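Local coordinates for protein polysaccharide deacetylase (Bacillus anthracis, PDB 2J13) that probably removes acetyl groups from bacterial cell-wall peptidoglycan as a zinc-binding family 4 carbohydrate esterase, at residues D98-L101 against R102-D105. Numbering follows the deposited sequence. Where two conformers were deposited one is given.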
loop_
_atom_site.group_PDB
_atom_site.type_symbol
_atom_site.label_atom_id
_atom_site.label_comp_id
_atom_site.label_asym_id
_atom_site.label_seq_id
_atom_site.Cartn_x
_atom_site.Cartn_y
_atom_site.Cartn_z
ATOM N N ASP A 98 -12.389 13.803 5.003
ATOM C CA ASP A 98 -13.236 13.814 3.820
ATOM C C ASP A 98 -12.662 12.999 2.657
ATOM O O ASP A 98 -13.395 12.263 2.006
ATOM C CB ASP A 98 -13.530 15.263 3.411
ATOM C CG ASP A 98 -14.468 15.951 4.379
ATOM O OD1 ASP A 98 -15.203 15.252 5.131
ATOM O OD2 ASP A 98 -14.466 17.199 4.383
ATOM N N LEU A 99 -11.349 13.094 2.441
ATOM C CA LEU A 99 -10.680 12.278 1.419
ATOM C C LEU A 99 -10.750 10.789 1.786
ATOM O O LEU A 99 -10.987 9.944 0.929
ATOM C CB LEU A 99 -9.238 12.744 1.193
ATOM C CG LEU A 99 -9.119 14.026 0.372
ATOM C CD1 LEU A 99 -7.685 14.571 0.452
ATOM C CD2 LEU A 99 -9.556 13.822 -1.079
ATOM N N LEU A 100 -10.577 10.467 3.071
ATOM C CA LEU A 100 -10.703 9.109 3.534
ATOM C C LEU A 100 -12.078 8.507 3.198
ATOM O O LEU A 100 -12.185 7.393 2.727
ATOM C CB LEU A 100 -10.414 9.096 5.028
ATOM C CG LEU A 100 -10.030 7.813 5.723
ATOM C CD1 LEU A 100 -8.661 7.296 5.282
ATOM C CD2 LEU A 100 -10.036 8.111 7.208
ATOM N N LEU A 101 -13.143 9.293 3.427
ATOM C CA LEU A 101 -14.467 8.862 3.102
ATOM C C LEU A 101 -14.668 8.682 1.597
ATOM O O LEU A 101 -15.397 7.789 1.191
ATOM C CB LEU A 101 -15.479 9.842 3.707
ATOM C CG LEU A 101 -15.496 9.707 5.234
ATOM C CD1 LEU A 101 -16.294 10.835 5.862
ATOM C CD2 LEU A 101 -16.094 8.364 5.618
ATOM N N ARG A 102 -14.043 9.515 0.778
ATOM C CA ARG A 102 -14.059 9.292 -0.688
ATOM C C ARG A 102 -13.415 7.963 -1.035
ATOM O O ARG A 102 -13.855 7.235 -1.905
ATOM C CB ARG A 102 -13.313 10.403 -1.434
ATOM C CG ARG A 102 -14.046 11.751 -1.480
ATOM C CD ARG A 102 -13.512 12.650 -2.547
ATOM N NE ARG A 102 -13.716 12.086 -3.877
ATOM C CZ ARG A 102 -13.130 12.539 -4.979
ATOM N NH1 ARG A 102 -12.318 13.577 -4.934
ATOM N NH2 ARG A 102 -13.365 11.951 -6.138
ATOM N N MET A 103 -12.316 7.632 -0.367
ATOM C CA MET A 103 -11.657 6.378 -0.667
ATOM C C MET A 103 -12.598 5.183 -0.468
ATOM O O MET A 103 -12.714 4.309 -1.337
ATOM C CB MET A 103 -10.389 6.256 0.188
ATOM C CG MET A 103 -9.294 7.247 -0.192
ATOM S SD MET A 103 -8.008 7.234 1.111
ATOM C CE MET A 103 -7.007 8.660 0.642
ATOM N N LYS A 104 -13.307 5.168 0.656
ATOM C CA LYS A 104 -14.217 4.066 0.961
ATOM C C LYS A 104 -15.449 4.106 0.056
ATOM O O LYS A 104 -15.847 3.078 -0.471
ATOM C CB LYS A 104 -14.631 4.094 2.433
ATOM C CG LYS A 104 -15.622 3.004 2.848
ATOM C CD LYS A 104 -17.072 3.521 2.871
ATOM C CE LYS A 104 -18.018 2.565 3.550
ATOM N NZ LYS A 104 -18.405 1.395 2.713
ATOM N N ASP A 105 -16.000 5.291 -0.124
ATOM C CA ASP A 105 -17.251 5.477 -0.873
ATOM C C ASP A 105 -17.089 5.198 -2.350
ATOM O O ASP A 105 -18.047 4.755 -2.998
ATOM C CB ASP A 105 -17.802 6.892 -0.657
ATOM C CG ASP A 105 -18.268 7.139 0.781
ATOM O OD1 ASP A 105 -18.447 6.159 1.547
ATOM O OD2 ASP A 105 -18.439 8.321 1.166
#
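Asp98 O accepts the backbone N-H of Arg102 at 3.1 Å, the first of four successive i to i+4 bonds of the alpha-helix 97-105, within the NodB homology region of this family 4 esterase; CG of Arg102 also lies 3.6 Å from Asp98 O. Leu99 O takes Met103 N at 3.0 Å, and the Met103 methylene CG packs 3.4 Å from that same oxygen. The leucine's CD2 lies alongside Arg102 CD, 4.4 Å away, and both side chains lean on Leu74 of helix 70-80. Lys104 N-H donates to Leu100 O, while Leu100 CD1 meets Met103 SD at 4.2 Å; chi2 168° sends this sulfur out past Leu99 O and Leu100 CA. Leu101 O receives Asp105 N at 2.9 Å; with Asp105 CG anti to its own carbonyl carbon (chi1 -67°), carboxylate oxygen OD2 comes within 3.1 Å of Leu101 O, where the two acceptors probably repel. The chemistry thus divides the helix: buried Leu100 and Met103 pack on Val88 and Phe86 of strand 84-88, whereas the Arg102 guanidinium joins helix 70-80 through a salt bridge to Asp75 and a hydrogen bond to Gly71 O, its NE pairing with Glu106.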